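Local structure of VIN1 (Oscarella pearsei, 6BFI) at residues 122-125 against 126-130; 144-147 against 148-151; 231-234 against 235-239. The protein binds actin filaments and may play a role in cell-cell adhesion, as a vinculin homolog from a sponge. All coordinates share one frame; numbering follows the deposited sequence.

Contact 1. Residues 122-125 against 126-130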
loop_
_atom_site.group_PDB
_atom_site.type_symbol
_atom_site.label_atom_id
_atom_site.label_comp_id
_atom_site.label_asym_id
_atom_site.label_seq_id
_atom_site.Cartn_x
_atom_site.Cartn_y
_atom_site.Cartn_z
ATOM N N LEU A 122 5.146 -10.432 -31.926
ATOM C CA LEU A 122 4.024 -11.105 -32.574
ATOM C C LEU A 122 2.774 -11.050 -31.707
ATOM O O LEU A 122 1.683 -10.724 -32.191
ATOM C CB LEU A 122 4.393 -12.554 -32.888
ATOM C CG LEU A 122 4.502 -12.916 -34.367
ATOM C CD1 LEU A 122 4.627 -14.420 -34.538
ATOM C CD2 LEU A 122 3.300 -12.387 -35.123
ATOM N N LEU A 123 2.909 -11.369 -30.419
ATOM C CA LEU A 123 1.762 -11.239 -29.528
ATOM C C LEU A 123 1.433 -9.779 -29.225
ATOM O O LEU A 123 0.278 -9.465 -28.908
ATOM C CB LEU A 123 2.020 -12.010 -28.233
ATOM C CG LEU A 123 2.204 -13.522 -28.400
ATOM C CD1 LEU A 123 2.798 -14.149 -27.146
ATOM C CD2 LEU A 123 0.879 -14.184 -28.752
ATOM N N MET A 124 2.413 -8.881 -29.357
ATOM C CA MET A 124 2.230 -7.496 -28.940
ATOM C C MET A 124 1.451 -6.667 -29.953
ATOM O O MET A 124 0.787 -5.703 -29.560
ATOM C CB MET A 124 3.583 -6.836 -28.671
ATOM C CG MET A 124 3.967 -6.815 -27.205
ATOM S SD MET A 124 2.652 -6.164 -26.156
ATOM C CE MET A 124 2.484 -4.499 -26.795
ATOM N N CYS A 125 1.521 -6.987 -31.247
ATOM C CA CYS A 125 0.666 -6.257 -32.182
ATOM C C CYS A 125 -0.804 -6.604 -31.958
ATOM O O CYS A 125 -1.678 -5.731 -32.043
ATOM C CB CYS A 125 1.091 -6.520 -33.629
ATOM S SG CYS A 125 1.243 -8.248 -34.121
ATOM N N ALA A 126 -1.088 -7.869 -31.635
ATOM C CA ALA A 126 -2.444 -8.254 -31.258
ATOM C C ALA A 126 -2.875 -7.558 -29.971
ATOM O O ALA A 126 -3.981 -7.008 -29.888
ATOM C CB ALA A 126 -2.531 -9.775 -31.107
ATOM N N ASP A 127 -2.008 -7.574 -28.951
ATOM C CA ASP A 127 -2.341 -6.905 -27.695
ATOM C C ASP A 127 -2.603 -5.418 -27.911
ATOM O O ASP A 127 -3.515 -4.843 -27.305
ATOM C CB ASP A 127 -1.219 -7.110 -26.675
ATOM C CG ASP A 127 -1.574 -6.568 -25.300
ATOM O OD1 ASP A 127 -2.150 -7.328 -24.495
ATOM O OD2 ASP A 127 -1.279 -5.384 -25.024
ATOM N N ARG A 128 -1.814 -4.780 -28.780
ATOM C CA ARG A 128 -2.037 -3.374 -29.094
ATOM C C ARG A 128 -3.364 -3.173 -29.811
ATOM O O ARG A 128 -4.046 -2.166 -29.589
ATOM C CB ARG A 128 -0.887 -2.831 -29.941
ATOM C CG ARG A 128 0.354 -2.459 -29.150
ATOM C CD ARG A 128 1.425 -1.890 -30.061
ATOM N NE ARG A 128 1.906 -2.884 -31.016
ATOM C CZ ARG A 128 2.733 -2.616 -32.019
ATOM N NH1 ARG A 128 3.172 -1.377 -32.205
ATOM N NH2 ARG A 128 3.120 -3.584 -32.839
ATOM N N SER A 129 -3.742 -4.115 -30.679
ATOM C CA SER A 129 -5.055 -4.045 -31.313
ATOM C C SER A 129 -6.165 -4.065 -30.267
ATOM O O SER A 129 -7.070 -3.217 -30.281
ATOM C CB SER A 129 -5.216 -5.202 -32.304
ATOM O OG SER A 129 -6.465 -5.146 -32.969
ATOM N N GLU A 130 -6.096 -5.022 -29.335
ATOM C CA GLU A 130 -7.117 -5.116 -28.293
ATOM C C GLU A 130 -7.184 -3.835 -27.469
ATOM O O GLU A 130 -8.270 -3.288 -27.236
ATOM C CB GLU A 130 -6.840 -6.320 -27.392
ATOM C CG GLU A 130 -6.663 -7.639 -28.130
ATOM C CD GLU A 130 -7.942 -8.136 -28.780
ATOM O OE1 GLU A 130 -9.039 -7.681 -28.388
ATOM O OE2 GLU A 130 -7.849 -8.990 -29.687
#
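R128 folds back over the turn before it and brings its guanidinium to the carbonyl oxygen of M124, which thereby receives two donors from the same residue. The backbone N of R128 makes the regular helical bond to M124 O at 2.9 Å, and NE adds a weak one at 3.4 Å, with the oxygen at the edge of the guanidinium and near its plane. A bend at chi3 (-65°) turns the chain back far enough for this, and it carries NH2 to 3.7 Å from C125 CB. NH2 also forms a salt bridge with E73 of helix 68-97, so the arginine ties its own helix to a neighbour.

Packing is tight on the side turned to the other helices. L122, buried, points away from the following turn and packs against helices 41-59 and 68-97, while L123 meets L54 and, on helix 8-32, L10 and V13. C125 is buried as well, and so is D127, whose carboxylate is held in a salt bridge by R178.

The side of M124 and R128 is more open. The methionine chain, bent at chi2 and chi3, crosses the R128 side chain at about a right angle and sets CE 3.8 Å from R128 CG. Its sulfur runs alongside D127, with SD 4.0 Å from D127 CB. R128 is exposed as a residue, although its chain lies over M124 O and its tip is paired with E73. S129 takes little part beyond its backbone bond to C125 O (3.0 Å), since OG is directed to D67. Successive i to i+4 bonds from D127, R128 and S129, with apolar residues turned to neighbouring helices and charged ones reaching across to them, are typical of an amphipathic alpha-helix in the helical bundles of the vinculin family.

Contact 2. Residues 144-147 against 148-151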
loop_
_atom_site.group_PDB
_atom_site.type_symbol
_atom_site.label_atom_id
_atom_site.label_comp_id
_atom_site.label_asym_id
_atom_site.label_seq_id
_atom_site.Cartn_x
_atom_site.Cartn_y
_atom_site.Cartn_z
ATOM N N TYR A 144 -19.368 11.027 -24.567
ATOM C CA TYR A 144 -20.807 11.204 -24.407
ATOM C C TYR A 144 -21.187 11.673 -23.008
ATOM O O TYR A 144 -22.299 12.179 -22.822
ATOM C CB TYR A 144 -21.554 9.912 -24.738
ATOM C CG TYR A 144 -23.055 10.103 -24.816
ATOM C CD1 TYR A 144 -23.618 10.935 -25.776
ATOM C CD2 TYR A 144 -23.906 9.461 -23.926
ATOM C CE1 TYR A 144 -24.985 11.119 -25.849
ATOM C CE2 TYR A 144 -25.275 9.638 -23.994
ATOM C CZ TYR A 144 -25.808 10.468 -24.957
ATOM O OH TYR A 144 -27.169 10.647 -25.026
ATOM N N LEU A 145 -20.297 11.519 -22.022
ATOM C CA LEU A 145 -20.603 11.998 -20.676
ATOM C C LEU A 145 -20.933 13.488 -20.663
ATOM O O LEU A 145 -21.821 13.929 -19.923
ATOM C CB LEU A 145 -19.434 11.709 -19.735
ATOM C CG LEU A 145 -19.346 10.289 -19.181
ATOM C CD1 LEU A 145 -18.123 10.147 -18.293
ATOM C CD2 LEU A 145 -20.614 9.941 -18.419
ATOM N N ASP A 146 -20.239 14.281 -21.482
ATOM C CA ASP A 146 -20.378 15.732 -21.423
ATOM C C ASP A 146 -21.738 16.227 -21.900
ATOM O O ASP A 146 -22.063 17.397 -21.672
ATOM C CB ASP A 146 -19.271 16.394 -22.246
ATOM C CG ASP A 146 -18.678 17.608 -21.556
ATOM O OD1 ASP A 146 -18.340 17.505 -20.359
ATOM O OD2 ASP A 146 -18.553 18.666 -22.208
ATOM N N VAL A 147 -22.535 15.376 -22.551
ATOM C CA VAL A 147 -23.855 15.784 -23.020
ATOM C C VAL A 147 -24.794 16.097 -21.858
ATOM O O VAL A 147 -25.735 16.884 -22.014
ATOM C CB VAL A 147 -24.433 14.688 -23.942
ATOM C CG1 VAL A 147 -25.846 15.022 -24.383
ATOM C CG2 VAL A 147 -23.539 14.494 -25.157
ATOM N N ALA A 148 -24.540 15.526 -20.680
ATOM C CA ALA A 148 -25.449 15.690 -19.551
ATOM C C ALA A 148 -25.547 17.133 -19.070
ATOM O O ALA A 148 -26.500 17.473 -18.359
ATOM C CB ALA A 148 -25.015 14.786 -18.398
ATOM N N LYS A 149 -24.599 17.992 -19.446
ATOM C CA LYS A 149 -24.614 19.368 -18.958
ATOM C C LYS A 149 -25.720 20.210 -19.585
ATOM O O LYS A 149 -26.030 21.285 -19.062
ATOM C CB LYS A 149 -23.254 20.023 -19.206
ATOM C CG LYS A 149 -22.094 19.253 -18.609
ATOM C CD LYS A 149 -20.802 20.050 -18.651
ATOM C CE LYS A 149 -19.676 19.285 -17.969
ATOM N NZ LYS A 149 -18.420 20.079 -17.898
ATOM N N VAL A 150 -26.322 19.756 -20.688
ATOM C CA VAL A 150 -27.378 20.513 -21.355
ATOM C C VAL A 150 -28.768 19.970 -21.049
ATOM O O VAL A 150 -29.756 20.472 -21.600
ATOM C CB VAL A 150 -27.146 20.560 -22.880
ATOM C CG1 VAL A 150 -27.756 21.820 -23.483
ATOM C CG2 VAL A 150 -25.662 20.484 -23.199
ATOM N N ILE A 151 -28.876 18.968 -20.185
ATOM C CA ILE A 151 -30.171 18.377 -19.865
ATOM C C ILE A 151 -30.939 19.313 -18.940
ATOM O O ILE A 151 -30.430 19.728 -17.893
ATOM C CB ILE A 151 -29.997 16.990 -19.228
ATOM C CG1 ILE A 151 -29.180 16.078 -20.146
ATOM C CG2 ILE A 151 -31.353 16.369 -18.925
ATOM C CD1 ILE A 151 -28.977 14.688 -19.580
#
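K149 runs back along the turn to the carboxylate of D146, three residues earlier. Its CB sits 3.8 Å from D146 O, and CG comes slightly nearer to the same oxygen, at 3.6 Å. From there the lysine runs fully extended. CD passes D146 OD1 on the way, and CE closes to 3.3 Å from D146 OD1. NZ ends in a salt bridge to D146 OD1 at 3.6 Å. Because CG is anti to the carbonyl carbon (chi1 -55°), the chain is directed back along the preceding turn. The two side chains cross at a slant, and one carboxylate oxygen does the touching. K149 also rests against D232 and I235 of helix 224-249.

The backbone beneath has tightened into a 3-10 turn. A148 N bonds to L145 O and V150 N to V147 O, each at 3.2 Å and nearly straight at the hydrogen, while K149 N reaches D146 O only weakly. In the two stronger bonds the donor stands above the carbonyl plane. A148 and I151 are buried against F160 of helix 154-178 and I209 of helix 185-215, whereas V147 and V150 are exposed. The i to i+3 spacing thus pairs opposite charges at the surface where helix 102-145 gives way to a loop, and a salt bridge this long and exposed is likely to contribute only modestly to stability.

Contact 3. Residues 231-234 against 235-239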
loop_
_atom_site.group_PDB
_atom_site.type_symbol
_atom_site.label_atom_id
_atom_site.label_comp_id
_atom_site.label_asym_id
_atom_site.label_seq_id
_atom_site.Cartn_x
_atom_site.Cartn_y
_atom_site.Cartn_z
ATOM N N ARG A 231 -23.859 18.246 -10.319
ATOM C CA ARG A 231 -23.876 17.445 -11.538
ATOM C C ARG A 231 -22.504 17.422 -12.206
ATOM O O ARG A 231 -21.954 16.351 -12.482
ATOM C CB ARG A 231 -24.932 17.987 -12.499
ATOM C CG ARG A 231 -24.952 17.302 -13.852
ATOM C CD ARG A 231 -25.697 18.158 -14.855
ATOM N NE ARG A 231 -25.082 19.477 -14.979
ATOM C CZ ARG A 231 -25.687 20.540 -15.496
ATOM N NH1 ARG A 231 -26.937 20.449 -15.936
ATOM N NH2 ARG A 231 -25.043 21.698 -15.567
ATOM N N ASP A 232 -21.929 18.602 -12.455
ATOM C CA ASP A 232 -20.641 18.669 -13.142
ATOM C C ASP A 232 -19.524 18.053 -12.308
ATOM O O ASP A 232 -18.526 17.580 -12.864
ATOM C CB ASP A 232 -20.306 20.118 -13.494
ATOM C CG ASP A 232 -21.348 20.751 -14.400
ATOM O OD1 ASP A 232 -22.131 19.999 -15.017
ATOM O OD2 ASP A 232 -21.381 21.997 -14.497
ATOM N N TYR A 233 -19.669 18.055 -10.983
ATOM C CA TYR A 233 -18.719 17.350 -10.135
ATOM C C TYR A 233 -18.770 15.853 -10.402
ATOM O O TYR A 233 -17.725 15.198 -10.522
ATOM C CB TYR A 233 -19.005 17.648 -8.661
ATOM C CG TYR A 233 -18.316 16.710 -7.693
ATOM C CD1 TYR A 233 -17.002 16.927 -7.301
ATOM C CD2 TYR A 233 -18.984 15.610 -7.167
ATOM C CE1 TYR A 233 -16.370 16.074 -6.417
ATOM C CE2 TYR A 233 -18.362 14.752 -6.282
ATOM C CZ TYR A 233 -17.053 14.987 -5.911
ATOM O OH TYR A 233 -16.425 14.133 -5.030
ATOM N N VAL A 234 -19.978 15.291 -10.504
ATOM C CA VAL A 234 -20.078 13.863 -10.796
ATOM C C VAL A 234 -19.573 13.568 -12.205
ATOM O O VAL A 234 -18.906 12.551 -12.444
ATOM C CB VAL A 234 -21.520 13.372 -10.587
ATOM C CG1 VAL A 234 -21.615 11.878 -10.852
ATOM C CG2 VAL A 234 -21.989 13.698 -9.172
ATOM N N ILE A 235 -19.866 14.458 -13.157
ATOM C CA ILE A 235 -19.368 14.280 -14.519
ATOM C C ILE A 235 -17.846 14.271 -14.531
ATOM O O ILE A 235 -17.221 13.490 -15.258
ATOM C CB ILE A 235 -19.930 15.372 -15.446
ATOM C CG1 ILE A 235 -21.457 15.337 -15.448
ATOM C CG2 ILE A 235 -19.397 15.199 -16.862
ATOM C CD1 ILE A 235 -22.095 16.449 -16.254
ATOM N N GLN A 236 -17.223 15.140 -13.730
ATOM C CA GLN A 236 -15.766 15.194 -13.707
ATOM C C GLN A 236 -15.176 13.974 -13.010
ATOM O O GLN A 236 -14.128 13.470 -13.422
ATOM C CB GLN A 236 -15.287 16.483 -13.037
ATOM C CG GLN A 236 -14.727 17.515 -14.009
ATOM C CD GLN A 236 -13.485 17.026 -14.741
ATOM O OE1 GLN A 236 -12.799 16.113 -14.284
ATOM N NE2 GLN A 236 -13.194 17.636 -15.886
ATOM N N LYS A 237 -15.829 13.488 -11.950
ATOM C CA LYS A 237 -15.352 12.269 -11.303
ATOM C C LYS A 237 -15.386 11.091 -12.274
ATOM O O LYS A 237 -14.419 10.321 -12.370
ATOM C CB LYS A 237 -16.182 11.975 -10.051
ATOM C CG LYS A 237 -15.753 10.706 -9.331
ATOM C CD LYS A 237 -16.466 10.521 -7.997
ATOM C CE LYS A 237 -15.945 11.477 -6.936
ATOM N NZ LYS A 237 -16.549 11.209 -5.596
ATOM N N LEU A 238 -16.489 10.946 -13.015
ATOM C CA LEU A 238 -16.560 9.895 -14.028
ATOM C C LEU A 238 -15.495 10.089 -15.101
ATOM O O LEU A 238 -14.821 9.130 -15.502
ATOM C CB LEU A 238 -17.953 9.866 -14.654
ATOM C CG LEU A 238 -19.055 9.168 -13.858
ATOM C CD1 LEU A 238 -20.424 9.504 -14.429
ATOM C CD2 LEU A 238 -18.833 7.665 -13.859
ATOM N N PHE A 239 -15.326 11.328 -15.571
ATOM C CA PHE A 239 -14.331 11.625 -16.599
ATOM C C PHE A 239 -12.935 11.211 -16.150
ATOM O O PHE A 239 -12.187 10.576 -16.904
ATOM C CB PHE A 239 -14.372 13.118 -16.932
ATOM C CG PHE A 239 -13.440 13.527 -18.037
ATOM C CD1 PHE A 239 -13.879 13.562 -19.349
ATOM C CD2 PHE A 239 -12.131 13.894 -17.766
ATOM C CE1 PHE A 239 -13.029 13.942 -20.371
ATOM C CE2 PHE A 239 -11.275 14.273 -18.782
ATOM C CZ PHE A 239 -11.724 14.297 -20.086
#
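Y233 OH has two partners: K237 NZ donates a hydrogen bond to it at 3.0 Å, and D447 of helix 432-449 is hydrogen-bonded to it as well. This is an i to i+4 pair on one face of an alpha-helix, helix 224-249, in the all-helical vinculin fold. The two side chains run side by side in the same direction. Both leave the backbone with CG anti to N (chi1 165° for the tyrosine), and a bend at chi3 of K237 (-74°) swings its tip to the phenol, with CE 3.3 Å from Y233 OH. An alanine in place of Y233 is likely to leave K237 NZ without its hydroxyl partner, to remove the hydroxyl that D447 bonds, and to lose the side-chain contact with T450 and A451.

R231 and D232, at the start of the segment, are joined by a salt bridge in which R231 NE bonds to D232 OD1 at 3.0 Å, meeting that oxygen from above the carboxylate plane. I235 lies alongside both residues: its CD1 is 3.8 Å from R231 CG and equally far from D232 OD1, so apolar packing covers part of an ionic pair. V234 and I235 also pack on L205 of helix 185-215. V234 CG1 and L238 CD1, one turn apart, only graze each other, at 4.5 Å, and the backbone bond from L238 N to V234 O is nearly straight (172°).

The three contacts follow one another along the chain, each confined to a single stretch. Contacts 1 and 2 share helix 102-145, contact 1 within it and contact 2 where it runs out into the loop before helix 154-178; their centres are 34 Å apart. Contact 3, on helix 224-249, lies centre to centre 33 Å from contact 1 but only 10 Å from contact 2, which it touches. L145 CD1 packs on L238 CB at 3.7 Å, and K149 CG likewise on I235 CD1. Helix 102-145 passes from helices 8-32, 41-59 and 68-97 at contact 1 to helices 185-215 and 224-249 at contact 2, while helix 154-178 borders contact 2 and reaches contact 1 through R178.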